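Local coordinates for protein SalCYP truncation (Salinispora tropica, PDB 7ABB) that belongs to the cytochrome P450 family, mostly helical heme proteins, and holds a bound heme c in its interior, at residues S129-F134 with H243-I248; P137-N142 with S239-M244; A271-L276 with Y347-I352. One frame throughout, in Å; residues are numbered along the deposited sequence.

Contact 1: S129-F134 with H243-I248; sequences SFSDEF and HMANGI. With HEC (heme c), chain B.
F130 is the main apolar side chain between S129-F134 and H243-I248. I248 CG2 sits over one face of its ring, 3.7 Å from the ring centroid and 7° off the normal, a nearly vertical CH-pi contact. With I248 CG1 anti to the backbone N (chi1 -160°), CG2 is the branch set over the ring. F130 CE2 meets the backbone itself, 3.7 Å from A245 CA. The M244 methyl CE lies 4.0 Å from F130 CZ and 3.8 Å from F134 CE2, so it touches both phenyl rings. F130 CE1 in turn lies in plane at the edge of the F134 ring. S131 OG packs 3.4 Å from A245 CB, while its hydrogen-bond partner is the Y382 hydroxyl. This side is tightly packed and buried. The far side of the first helical turn is different. D132 is exposed, E133 partly so, and neither touches H243-I248. E133 OE1 accepts from S129 N at 2.9 Å. The helices are the E helix and part of the long central helix of the P450 fold. No hydrogen bond joins these segments; their cohesion is apolar, and the charged groups of D132 and E133 take no part in it, pairing with R136 and R125.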
loop_
_atom_site.group_PDB
_atom_site.type_symbol
_atom_site.label_atom_id
_atom_site.label_comp_id
_atom_site.label_asym_id
_atom_site.label_seq_id
_atom_site.Cartn_x
_atom_site.Cartn_y
_atom_site.Cartn_z
ATOM N N SER A 129 -18.003 -2.884 -11.167
ATOM C CA SER A 129 -16.957 -1.877 -11.034
ATOM C C SER A 129 -16.088 -2.361 -9.880
ATOM O O SER A 129 -16.449 -2.240 -8.698
ATOM C CB SER A 129 -17.550 -0.490 -10.809
ATOM O OG SER A 129 -16.513 0.463 -10.554
ATOM N N PHE A 130 -14.951 -2.955 -10.228
ATOM C CA PHE A 130 -14.229 -3.825 -9.306
ATOM C C PHE A 130 -13.857 -3.103 -8.013
ATOM O O PHE A 130 -14.074 -3.627 -6.912
ATOM C CB PHE A 130 -12.983 -4.371 -9.997
ATOM C CG PHE A 130 -12.132 -5.243 -9.131
ATOM C CD1 PHE A 130 -12.368 -6.601 -9.032
ATOM C CD2 PHE A 130 -11.081 -4.701 -8.394
ATOM C CE1 PHE A 130 -11.586 -7.410 -8.221
ATOM C CE2 PHE A 130 -10.278 -5.512 -7.616
ATOM C CZ PHE A 130 -10.526 -6.863 -7.522
ATOM N N SER A 131 -13.251 -1.922 -8.117
ATOM C CA SER A 131 -12.759 -1.298 -6.893
ATOM C C SER A 131 -13.863 -0.570 -6.130
ATOM O O SER A 131 -13.882 -0.606 -4.894
ATOM C CB SER A 131 -11.608 -0.346 -7.209
ATOM O OG SER A 131 -10.496 -1.101 -7.662
ATOM N N ASP A 132 -14.782 0.096 -6.832
ATOM C CA ASP A 132 -15.837 0.851 -6.158
ATOM C C ASP A 132 -16.811 -0.069 -5.436
ATOM O O ASP A 132 -17.208 0.206 -4.295
ATOM C CB ASP A 132 -16.608 1.710 -7.160
ATOM C CG ASP A 132 -15.803 2.873 -7.699
ATOM O OD1 ASP A 132 -14.712 3.160 -7.156
ATOM O OD2 ASP A 132 -16.276 3.501 -8.669
ATOM N N GLU A 133 -17.246 -1.146 -6.094
ATOM C CA GLU A 133 -18.301 -1.996 -5.549
ATOM C C GLU A 133 -17.760 -3.139 -4.706
ATOM O O GLU A 133 -18.440 -3.571 -3.768
ATOM C CB GLU A 133 -19.159 -2.571 -6.684
ATOM C CG GLU A 133 -19.803 -1.523 -7.522
ATOM C CD GLU A 133 -20.790 -2.135 -8.484
ATOM O OE1 GLU A 133 -20.458 -2.264 -9.685
ATOM O OE2 GLU A 133 -21.890 -2.535 -8.014
ATOM N N PHE A 134 -16.545 -3.614 -4.983
ATOM C CA PHE A 134 -15.996 -4.798 -4.322
ATOM C C PHE A 134 -14.758 -4.455 -3.504
ATOM O O PHE A 134 -14.810 -4.526 -2.274
ATOM C CB PHE A 134 -15.687 -5.909 -5.334
ATOM C CG PHE A 134 -14.890 -7.030 -4.741
ATOM C CD1 PHE A 134 -15.330 -7.654 -3.601
ATOM C CD2 PHE A 134 -13.677 -7.419 -5.268
ATOM C CE1 PHE A 134 -14.597 -8.649 -2.998
ATOM C CE2 PHE A 134 -12.930 -8.421 -4.672
ATOM C CZ PHE A 134 -13.379 -9.034 -3.539
ATOM N N HIS A 243 -3.490 -2.505 -5.717
ATOM C CA HIS A 243 -2.789 -3.737 -6.072
ATOM C C HIS A 243 -3.770 -4.832 -6.480
ATOM O O HIS A 243 -3.530 -5.562 -7.456
ATOM C CB HIS A 243 -1.895 -4.197 -4.918
ATOM C CG HIS A 243 -0.505 -3.650 -4.993
ATOM N ND1 HIS A 243 0.388 -4.005 -5.986
ATOM C CD2 HIS A 243 0.142 -2.756 -4.210
ATOM C CE1 HIS A 243 1.531 -3.377 -5.786
ATOM N NE2 HIS A 243 1.412 -2.616 -4.710
ATOM N N MET A 244 -4.902 -4.931 -5.780
ATOM C CA MET A 244 -5.920 -5.902 -6.164
ATOM C C MET A 244 -6.417 -5.618 -7.567
ATOM O O MET A 244 -6.598 -6.538 -8.374
ATOM C CB MET A 244 -7.098 -5.866 -5.192
ATOM C CG MET A 244 -6.832 -6.513 -3.864
ATOM S SD MET A 244 -8.222 -6.339 -2.715
ATOM C CE MET A 244 -9.479 -7.179 -3.660
ATOM N N ALA A 245 -6.640 -4.341 -7.861
ATOM C CA ALA A 245 -7.244 -3.935 -9.127
ATOM C C ALA A 245 -6.272 -4.110 -10.287
ATOM O O ALA A 245 -6.643 -4.627 -11.348
ATOM C CB ALA A 245 -7.704 -2.480 -9.029
ATOM N N ASN A 246 -5.035 -3.633 -10.140
ATOM C CA ASN A 246 -4.081 -3.770 -11.234
ATOM C C ASN A 246 -3.763 -5.226 -11.523
ATOM O O ASN A 246 -3.560 -5.592 -12.695
ATOM C CB ASN A 246 -2.811 -2.992 -10.901
ATOM C CG ASN A 246 -2.938 -1.523 -11.217
ATOM O OD1 ASN A 246 -3.157 -1.143 -12.370
ATOM N ND2 ASN A 246 -2.791 -0.681 -10.196
ATOM N N GLY A 247 -3.745 -6.072 -10.489
ATOM C CA GLY A 247 -3.511 -7.491 -10.711
ATOM C C GLY A 247 -4.655 -8.162 -11.459
ATOM O O GLY A 247 -4.430 -8.879 -12.438
ATOM N N ILE A 248 -5.896 -7.966 -10.993
ATOM C CA ILE A 248 -7.039 -8.566 -11.689
ATOM C C ILE A 248 -7.184 -7.973 -13.077
ATOM O O ILE A 248 -7.596 -8.670 -14.007
ATOM C CB ILE A 248 -8.340 -8.419 -10.873
ATOM C CG1 ILE A 248 -9.347 -9.459 -11.359
ATOM C CG2 ILE A 248 -8.915 -7.041 -10.968
ATOM C CD1 ILE A 248 -9.034 -10.842 -10.792
HETATM FE FE HEC B . 1.885 0.011 4.224
HETATM C CHA HEC B . 4.478 1.876 5.504
HETATM C CHB HEC B . 3.457 0.035 1.181
HETATM C CHC HEC B . -0.669 -1.882 2.937
HETATM C CHD HEC B . 0.158 0.306 7.144
HETATM N NA HEC B . 3.591 0.805 3.501
HETATM C C1A HEC B . 4.574 1.512 4.194
HETATM C C2A HEC B . 5.701 1.830 3.341
HETATM C C3A HEC B . 5.398 1.296 2.144
HETATM C C4A HEC B . 4.103 0.666 2.226
HETATM C CMA HEC B . 6.230 1.346 0.850
HETATM C CAA HEC B . 7.012 2.590 3.752
HETATM C CBA HEC B . 6.921 4.104 3.609
HETATM C CGA HEC B . 8.253 4.735 3.977
HETATM O O1A HEC B . 8.256 5.987 4.012
HETATM O O2A HEC B . 9.234 3.981 4.213
HETATM N NB HEC B . 1.444 -0.722 2.406
HETATM C C1B HEC B . 2.245 -0.646 1.282
HETATM C C2B HEC B . 1.613 -1.412 0.250
HETATM C C3B HEC B . 0.489 -1.960 0.746
HETATM C C4B HEC B . 0.348 -1.521 2.091
HETATM C CMB HEC B . 2.253 -1.545 -1.147
HETATM C CAB HEC B . -0.588 -2.831 0.151
HETATM C CBB HEC B . -0.264 -3.500 -1.145
HETATM N NC HEC B . 0.076 -0.626 4.913
HETATM C C1C HEC B . -0.776 -1.474 4.244
HETATM C C2C HEC B . -1.844 -1.857 5.128
HETATM C C3C HEC B . -1.634 -1.262 6.323
HETATM C C4C HEC B . -0.434 -0.470 6.181
HETATM C CMC HEC B . -2.974 -2.808 4.728
HETATM C CAC HEC B . -2.456 -1.279 7.622
HETATM C CBC HEC B . -3.459 -2.407 7.866
HETATM N ND HEC B . 2.245 0.935 5.956
HETATM C C1D HEC B . 1.369 0.912 7.041
HETATM C C2D HEC B . 1.973 1.642 8.110
HETATM C C3D HEC B . 3.294 2.140 7.638
HETATM C C4D HEC B . 3.396 1.633 6.287
HETATM C CMD HEC B . 1.341 1.878 9.488
HETATM C CAD HEC B . 4.323 2.985 8.408
HETATM C CBD HEC B . 5.292 2.035 9.068
HETATM C CGD HEC B . 6.395 2.815 9.759
HETATM O O1D HEC B . 7.117 2.223 10.590
HETATM O O2D HEC B . 6.524 4.019 9.460
#

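Contact 2: P137-N142 with S239-M244. With HEC (heme c), chain B.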
loop_
_atom_site.group_PDB
_atom_site.type_symbol
_atom_site.label_atom_id
_atom_site.label_comp_id
_atom_site.label_asym_id
_atom_site.label_seq_id
_atom_site.Cartn_x
_atom_site.Cartn_y
_atom_site.Cartn_z
ATOM N N PRO A 137 -14.755 -1.544 -0.310
ATOM C CA PRO A 137 -15.451 -1.941 0.920
ATOM C C PRO A 137 -14.886 -3.216 1.529
ATOM O O PRO A 137 -14.854 -3.345 2.762
ATOM C CB PRO A 137 -16.913 -2.087 0.471
ATOM C CG PRO A 137 -16.906 -2.112 -0.943
ATOM C CD PRO A 137 -15.672 -1.453 -1.450
ATOM N N TYR A 138 -14.418 -4.146 0.701
ATOM C CA TYR A 138 -13.767 -5.361 1.193
ATOM C C TYR A 138 -12.546 -5.024 2.038
ATOM O O TYR A 138 -12.431 -5.452 3.193
ATOM C CB TYR A 138 -13.360 -6.214 -0.011
ATOM C CG TYR A 138 -12.396 -7.332 0.237
ATOM C CD1 TYR A 138 -12.779 -8.483 0.908
ATOM C CD2 TYR A 138 -11.083 -7.246 -0.208
ATOM C CE1 TYR A 138 -11.887 -9.517 1.110
ATOM C CE2 TYR A 138 -10.209 -8.269 -0.022
ATOM C CZ TYR A 138 -10.599 -9.405 0.599
ATOM O OH TYR A 138 -9.696 -10.412 0.767
ATOM N N VAL A 139 -11.629 -4.254 1.471
ATOM C CA VAL A 139 -10.393 -3.916 2.159
ATOM C C VAL A 139 -10.679 -3.097 3.410
ATOM O O VAL A 139 -10.051 -3.306 4.458
ATOM C CB VAL A 139 -9.439 -3.185 1.197
ATOM C CG1 VAL A 139 -8.236 -2.614 1.947
ATOM C CG2 VAL A 139 -8.962 -4.147 0.120
ATOM N N LEU A 140 -11.586 -2.123 3.320
ATOM C CA LEU A 140 -11.888 -1.312 4.493
ATOM C C LEU A 140 -12.519 -2.149 5.597
ATOM O O LEU A 140 -12.192 -1.968 6.772
ATOM C CB LEU A 140 -12.786 -0.149 4.105
ATOM C CG LEU A 140 -13.227 0.768 5.247
ATOM C CD1 LEU A 140 -12.046 1.357 6.004
ATOM C CD2 LEU A 140 -14.132 1.860 4.677
ATOM N N GLU A 141 -13.432 -3.059 5.252
ATOM C CA GLU A 141 -13.986 -3.961 6.265
ATOM C C GLU A 141 -12.861 -4.722 6.968
ATOM O O GLU A 141 -12.830 -4.815 8.206
ATOM C CB GLU A 141 -14.980 -4.941 5.632
ATOM C CG GLU A 141 -15.504 -5.994 6.614
ATOM C CD GLU A 141 -16.601 -6.884 6.061
ATOM O OE1 GLU A 141 -17.326 -6.465 5.118
ATOM O OE2 GLU A 141 -16.704 -8.018 6.563
ATOM N N ASN A 142 -11.931 -5.273 6.190
ATOM C CA ASN A 142 -10.816 -6.013 6.763
ATOM C C ASN A 142 -9.966 -5.117 7.661
ATOM O O ASN A 142 -9.503 -5.551 8.720
ATOM C CB ASN A 142 -9.929 -6.592 5.649
ATOM C CG ASN A 142 -10.648 -7.586 4.785
ATOM O OD1 ASN A 142 -11.527 -8.321 5.237
ATOM N ND2 ASN A 142 -10.254 -7.625 3.509
ATOM N N SER A 239 -3.643 1.465 -1.183
ATOM C CA SER A 239 -2.593 0.672 -1.814
ATOM C C SER A 239 -3.022 -0.774 -2.011
ATOM O O SER A 239 -2.700 -1.390 -3.041
ATOM C CB SER A 239 -1.318 0.692 -0.995
ATOM O OG SER A 239 -0.621 1.898 -1.173
ATOM N N THR A 240 -3.716 -1.348 -1.024
ATOM C CA THR A 240 -4.207 -2.722 -1.142
ATOM C C THR A 240 -5.243 -2.823 -2.253
ATOM O O THR A 240 -5.171 -3.726 -3.093
ATOM C CB THR A 240 -4.792 -3.207 0.194
ATOM O OG1 THR A 240 -3.821 -3.008 1.231
ATOM C CG2 THR A 240 -5.132 -4.679 0.143
ATOM N N VAL A 241 -6.206 -1.895 -2.276
ATOM C CA VAL A 241 -7.232 -1.892 -3.315
ATOM C C VAL A 241 -6.577 -1.807 -4.686
ATOM O O VAL A 241 -6.952 -2.537 -5.608
ATOM C CB VAL A 241 -8.219 -0.727 -3.104
ATOM C CG1 VAL A 241 -9.121 -0.536 -4.352
ATOM C CG2 VAL A 241 -9.066 -0.957 -1.885
ATOM N N ASN A 242 -5.599 -0.909 -4.855
ATOM C CA ASN A 242 -5.086 -0.697 -6.206
ATOM C C ASN A 242 -4.173 -1.827 -6.647
ATOM O O ASN A 242 -4.117 -2.112 -7.850
ATOM C CB ASN A 242 -4.413 0.664 -6.315
ATOM C CG ASN A 242 -5.411 1.805 -6.162
ATOM O OD1 ASN A 242 -6.635 1.583 -6.196
ATOM N ND2 ASN A 242 -4.914 3.015 -6.008
ATOM N N HIS A 243 -3.490 -2.505 -5.717
ATOM C CA HIS A 243 -2.789 -3.737 -6.072
ATOM C C HIS A 243 -3.770 -4.832 -6.480
ATOM O O HIS A 243 -3.530 -5.562 -7.456
ATOM C CB HIS A 243 -1.895 -4.197 -4.918
ATOM C CG HIS A 243 -0.505 -3.650 -4.993
ATOM N ND1 HIS A 243 0.388 -4.005 -5.986
ATOM C CD2 HIS A 243 0.142 -2.756 -4.210
ATOM C CE1 HIS A 243 1.531 -3.377 -5.786
ATOM N NE2 HIS A 243 1.412 -2.616 -4.710
ATOM N N MET A 244 -4.902 -4.931 -5.780
ATOM C CA MET A 244 -5.920 -5.902 -6.164
ATOM C C MET A 244 -6.417 -5.618 -7.567
ATOM O O MET A 244 -6.598 -6.538 -8.374
ATOM C CB MET A 244 -7.098 -5.866 -5.192
ATOM C CG MET A 244 -6.832 -6.513 -3.864
ATOM S SD MET A 244 -8.222 -6.339 -2.715
ATOM C CE MET A 244 -9.479 -7.179 -3.660
HETATM FE FE HEC B . 1.885 0.011 4.224
HETATM C CHA HEC B . 4.478 1.876 5.504
HETATM C CHB HEC B . 3.457 0.035 1.181
HETATM C CHC HEC B . -0.669 -1.882 2.937
HETATM C CHD HEC B . 0.158 0.306 7.144
HETATM N NA HEC B . 3.591 0.805 3.501
HETATM C C1A HEC B . 4.574 1.512 4.194
HETATM C C2A HEC B . 5.701 1.830 3.341
HETATM C C3A HEC B . 5.398 1.296 2.144
HETATM C C4A HEC B . 4.103 0.666 2.226
HETATM C CMA HEC B . 6.230 1.346 0.850
HETATM C CAA HEC B . 7.012 2.590 3.752
HETATM C CBA HEC B . 6.921 4.104 3.609
HETATM C CGA HEC B . 8.253 4.735 3.977
HETATM O O1A HEC B . 8.256 5.987 4.012
HETATM O O2A HEC B . 9.234 3.981 4.213
HETATM N NB HEC B . 1.444 -0.722 2.406
HETATM C C1B HEC B . 2.245 -0.646 1.282
HETATM C C2B HEC B . 1.613 -1.412 0.250
HETATM C C3B HEC B . 0.489 -1.960 0.746
HETATM C C4B HEC B . 0.348 -1.521 2.091
HETATM C CMB HEC B . 2.253 -1.545 -1.147
HETATM C CAB HEC B . -0.588 -2.831 0.151
HETATM C CBB HEC B . -0.264 -3.500 -1.145
HETATM N NC HEC B . 0.076 -0.626 4.913
HETATM C C1C HEC B . -0.776 -1.474 4.244
HETATM C C2C HEC B . -1.844 -1.857 5.128
HETATM C C3C HEC B . -1.634 -1.262 6.323
HETATM C C4C HEC B . -0.434 -0.470 6.181
HETATM C CMC HEC B . -2.974 -2.808 4.728
HETATM C CAC HEC B . -2.456 -1.279 7.622
HETATM C CBC HEC B . -3.459 -2.407 7.866
HETATM N ND HEC B . 2.245 0.935 5.956
HETATM C C1D HEC B . 1.369 0.912 7.041
HETATM C C2D HEC B . 1.973 1.642 8.110
HETATM C C3D HEC B . 3.294 2.140 7.638
HETATM C C4D HEC B . 3.396 1.633 6.287
HETATM C CMD HEC B . 1.341 1.878 9.488
HETATM C CAD HEC B . 4.323 2.985 8.408
HETATM C CBD HEC B . 5.292 2.035 9.068
HETATM C CGD HEC B . 6.395 2.815 9.759
HETATM O O1D HEC B . 7.117 2.223 10.590
HETATM O O2D HEC B . 6.524 4.019 9.460
#
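The V139 side chain has CG1 anti to the backbone N (chi1 171°), which leaves CG2 beside that N and in touch with M244 and V241. M244 bends at chi3 (60°), which sets its terminal CE beside the Y138 ring. V139 CG2 lies 3.7 Å from M244 SD and 3.8 Å from V241 CG2. The V139 and M244 side chains run antiparallel alongside one another. V139 CG1 rests 3.9 Å from T240 CB. M244 also makes a Met-aromatic contact: its SD lies 5.0 Å from the centroid of the Y138 ring, at the ring edge, and its CE is 3.8 Å from Y138 CD2. The sequence around S239 and T240 corresponds to the (A/G)Gx(D/E)T(T/S) motif of the long central P450 helix, with S239 at the position of the usual first threonine. This helix runs beside the heme here. T240 OG1 comes within 3.4 Å of heme CAB, and S239 CB within 3.7 Å of heme C3B. T240 thus meets V139 through CB and CG2 and the heme through OG1. N142 ND2 sits 3.3 Å above the centre of a Y138 ring face. Q351, on helix 345-362, holds that amide through OE1 and is bonded to the Y138 hydroxyl through its O.

Contact 3: A271-L276 with Y347-I352. With HEC (heme c), chain B.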
loop_
_atom_site.group_PDB
_atom_site.type_symbol
_atom_site.label_atom_id
_atom_site.label_comp_id
_atom_site.label_asym_id
_atom_site.label_seq_id
_atom_site.Cartn_x
_atom_site.Cartn_y
_atom_site.Cartn_z
ATOM N N ALA A 271 2.559 -15.548 -7.580
ATOM C CA ALA A 271 1.893 -14.592 -8.448
ATOM C C ALA A 271 1.577 -13.300 -7.704
ATOM O O ALA A 271 1.796 -12.199 -8.243
ATOM C CB ALA A 271 0.619 -15.214 -9.039
ATOM N N VAL A 272 1.144 -13.402 -6.443
ATOM C CA VAL A 272 0.865 -12.197 -5.673
ATOM C C VAL A 272 2.135 -11.355 -5.516
ATOM O O VAL A 272 2.101 -10.128 -5.689
ATOM C CB VAL A 272 0.239 -12.551 -4.306
ATOM C CG1 VAL A 272 0.218 -11.322 -3.414
ATOM C CG2 VAL A 272 -1.167 -13.092 -4.527
ATOM N N GLU A 273 3.266 -11.995 -5.211
ATOM C CA GLU A 273 4.514 -11.246 -5.056
ATOM C C GLU A 273 4.941 -10.620 -6.372
ATOM O O GLU A 273 5.494 -9.516 -6.391
ATOM C CB GLU A 273 5.614 -12.148 -4.531
ATOM C CG GLU A 273 5.307 -12.787 -3.210
ATOM C CD GLU A 273 5.044 -11.781 -2.100
ATOM O OE1 GLU A 273 4.104 -11.997 -1.313
ATOM O OE2 GLU A 273 5.803 -10.791 -2.006
ATOM N N GLU A 274 4.715 -11.311 -7.489
ATOM C CA GLU A 274 5.112 -10.733 -8.761
ATOM C C GLU A 274 4.234 -9.537 -9.115
ATOM O O GLU A 274 4.739 -8.539 -9.650
ATOM C CB GLU A 274 5.080 -11.802 -9.848
ATOM C CG GLU A 274 5.377 -11.314 -11.272
ATOM C CD GLU A 274 6.814 -10.874 -11.503
ATOM O OE1 GLU A 274 7.540 -10.540 -10.519
ATOM O OE2 GLU A 274 7.274 -10.868 -12.682
ATOM N N PHE A 275 2.940 -9.593 -8.803
ATOM C CA PHE A 275 2.086 -8.432 -9.033
ATOM C C PHE A 275 2.441 -7.287 -8.092
ATOM O O PHE A 275 2.435 -6.122 -8.508
ATOM C CB PHE A 275 0.612 -8.805 -8.904
ATOM C CG PHE A 275 0.044 -9.471 -10.124
ATOM C CD1 PHE A 275 0.123 -8.865 -11.353
ATOM C CD2 PHE A 275 -0.614 -10.679 -10.013
ATOM C CE1 PHE A 275 -0.428 -9.488 -12.482
ATOM C CE2 PHE A 275 -1.182 -11.286 -11.121
ATOM C CZ PHE A 275 -1.093 -10.690 -12.329
ATOM N N LEU A 276 2.784 -7.594 -6.835
ATOM C CA LEU A 276 3.245 -6.531 -5.945
ATOM C C LEU A 276 4.458 -5.811 -6.527
ATOM O O LEU A 276 4.551 -4.568 -6.499
ATOM C CB LEU A 276 3.552 -7.102 -4.558
ATOM C CG LEU A 276 2.340 -7.476 -3.705
ATOM C CD1 LEU A 276 2.762 -8.359 -2.528
ATOM C CD2 LEU A 276 1.669 -6.193 -3.235
ATOM N N TYR A 347 -0.823 -8.440 6.268
ATOM C CA TYR A 347 -2.281 -8.321 6.170
ATOM C C TYR A 347 -2.685 -8.006 4.739
ATOM O O TYR A 347 -3.689 -8.535 4.248
ATOM C CB TYR A 347 -2.801 -7.244 7.135
ATOM C CG TYR A 347 -4.264 -7.397 7.499
ATOM C CD1 TYR A 347 -4.726 -8.584 8.020
ATOM C CD2 TYR A 347 -5.147 -6.345 7.366
ATOM C CE1 TYR A 347 -6.051 -8.742 8.374
ATOM C CE2 TYR A 347 -6.487 -6.488 7.725
ATOM C CZ TYR A 347 -6.926 -7.695 8.223
ATOM O OH TYR A 347 -8.248 -7.880 8.595
ATOM N N ALA A 348 -1.940 -7.122 4.081
ATOM C CA ALA A 348 -2.200 -6.820 2.673
ATOM C C ALA A 348 -2.067 -8.071 1.819
ATOM O O ALA A 348 -2.930 -8.356 0.977
ATOM C CB ALA A 348 -1.239 -5.726 2.193
ATOM N N ARG A 349 -0.988 -8.833 2.006
ATOM C CA ARG A 349 -0.807 -10.087 1.280
ATOM C C ARG A 349 -2.004 -11.023 1.473
ATOM O O ARG A 349 -2.494 -11.636 0.513
ATOM C CB ARG A 349 0.472 -10.769 1.739
ATOM C CG ARG A 349 1.742 -10.157 1.187
ATOM C CD ARG A 349 2.949 -10.791 1.820
ATOM N NE ARG A 349 4.123 -10.469 1.024
ATOM C CZ ARG A 349 5.172 -9.783 1.448
ATOM N NH1 ARG A 349 5.275 -9.347 2.702
ATOM N NH2 ARG A 349 6.172 -9.537 0.590
ATOM N N ALA A 350 -2.438 -11.192 2.721
ATOM C CA ALA A 350 -3.567 -12.089 2.989
ATOM C C ALA A 350 -4.821 -11.597 2.284
ATOM O O ALA A 350 -5.583 -12.395 1.720
ATOM C CB ALA A 350 -3.806 -12.215 4.497
ATOM N N GLN A 351 -5.055 -10.287 2.291
ATOM C CA GLN A 351 -6.260 -9.768 1.642
ATOM C C GLN A 351 -6.227 -9.976 0.132
ATOM O O GLN A 351 -7.268 -10.306 -0.470
ATOM C CB GLN A 351 -6.426 -8.288 1.942
ATOM C CG GLN A 351 -6.769 -7.983 3.374
ATOM C CD GLN A 351 -6.903 -6.521 3.593
ATOM O OE1 GLN A 351 -7.903 -5.936 3.215
ATOM N NE2 GLN A 351 -5.881 -5.902 4.198
ATOM N N ILE A 352 -5.077 -9.737 -0.499
ATOM C CA ILE A 352 -4.971 -9.866 -1.951
ATOM C C ILE A 352 -5.140 -11.318 -2.360
ATOM O O ILE A 352 -5.955 -11.648 -3.232
ATOM C CB ILE A 352 -3.628 -9.289 -2.433
ATOM C CG1 ILE A 352 -3.596 -7.797 -2.213
ATOM C CG2 ILE A 352 -3.417 -9.571 -3.920
ATOM C CD1 ILE A 352 -2.169 -7.206 -2.286
HETATM FE FE HEC B . 1.885 0.011 4.224
HETATM C CHA HEC B . 4.478 1.876 5.504
HETATM C CHB HEC B . 3.457 0.035 1.181
HETATM C CHC HEC B . -0.669 -1.882 2.937
HETATM C CHD HEC B . 0.158 0.306 7.144
HETATM N NA HEC B . 3.591 0.805 3.501
HETATM C C1A HEC B . 4.574 1.512 4.194
HETATM C C2A HEC B . 5.701 1.830 3.341
HETATM C C3A HEC B . 5.398 1.296 2.144
HETATM C C4A HEC B . 4.103 0.666 2.226
HETATM C CMA HEC B . 6.230 1.346 0.850
HETATM C CAA HEC B . 7.012 2.590 3.752
HETATM C CBA HEC B . 6.921 4.104 3.609
HETATM C CGA HEC B . 8.253 4.735 3.977
HETATM O O1A HEC B . 8.256 5.987 4.012
HETATM O O2A HEC B . 9.234 3.981 4.213
HETATM N NB HEC B . 1.444 -0.722 2.406
HETATM C C1B HEC B . 2.245 -0.646 1.282
HETATM C C2B HEC B . 1.613 -1.412 0.250
HETATM C C3B HEC B . 0.489 -1.960 0.746
HETATM C C4B HEC B . 0.348 -1.521 2.091
HETATM C CMB HEC B . 2.253 -1.545 -1.147
HETATM C CAB HEC B . -0.588 -2.831 0.151
HETATM C CBB HEC B . -0.264 -3.500 -1.145
HETATM N NC HEC B . 0.076 -0.626 4.913
HETATM C C1C HEC B . -0.776 -1.474 4.244
HETATM C C2C HEC B . -1.844 -1.857 5.128
HETATM C C3C HEC B . -1.634 -1.262 6.323
HETATM C C4C HEC B . -0.434 -0.470 6.181
HETATM C CMC HEC B . -2.974 -2.808 4.728
HETATM C CAC HEC B . -2.456 -1.279 7.622
HETATM C CBC HEC B . -3.459 -2.407 7.866
HETATM N ND HEC B . 2.245 0.935 5.956
HETATM C C1D HEC B . 1.369 0.912 7.041
HETATM C C2D HEC B . 1.973 1.642 8.110
HETATM C C3D HEC B . 3.294 2.140 7.638
HETATM C C4D HEC B . 3.396 1.633 6.287
HETATM C CMD HEC B . 1.341 1.878 9.488
HETATM C CAD HEC B . 4.323 2.985 8.408
HETATM C CBD HEC B . 5.292 2.035 9.068
HETATM C CGD HEC B . 6.395 2.815 9.759
HETATM O O1D HEC B . 7.117 2.223 10.590
HETATM O O2D HEC B . 6.524 4.019 9.460
#
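E273 and R349 form a two-pronged salt bridge. R349 NE donates to E273 OE1 at 2.8 Å, on the syn lone pair of that oxygen. R349 NH2 donates to E273 OE2 at 2.9 Å and is nearly straight (169°). The guanidinium offers its side, and its plane stands 29° from that of the carboxylate. The E273 chain bends at chi2 (-59°), which turns CD toward R349. The arginine chain runs extended from CG to NE. Beside this ionic pair lies an apolar patch. V272 CG1 meets I352 CG2 at 4.1 Å, and L276 CD2 meets I352 CD1 at 4.1 Å. These are the K and L helices of the P450 fold. The next residue, E274, opens the ExxR motif of the K helix. It makes no contact with 347-352; its carboxylate pairs with R277 and R327, so the E273-R349 bridge is a different pair from the ExxR one. Further out, both helices touch the heme: L276 CD2 lies 3.9 Å from heme CBB, and A348 CB 3.6 Å from heme CAB. H332 NE2 is also hydrogen-bonded to E273 OE2. That oxygen thus has two hydrogen-bond partners, which should restrain rotation of the carboxylate. F335 packs against R349.

Overall arrangement
Contacts 1 and 2 join the same two helices, 130-147 and 238-253, at points with centres about 8 Å apart. They share M244, whose side chain bridges the aromatic residues of both. All their touching residues are buried, and no hydrogen bond crosses either one. Contact 3 joins a different pair, helices 268-278 and 345-362. Its buried residues V272, L276 and I352 are apolar, but the partly exposed E273 and R349 add a salt bridge. Helix 345-362 also reaches contact 2 through a polar link, Y347 OH to N142 O. It packs on contact 1 where I352 meets M244. All three contain a residue that touches the heme; in contact 1 it is H243, which does not touch S129-F134.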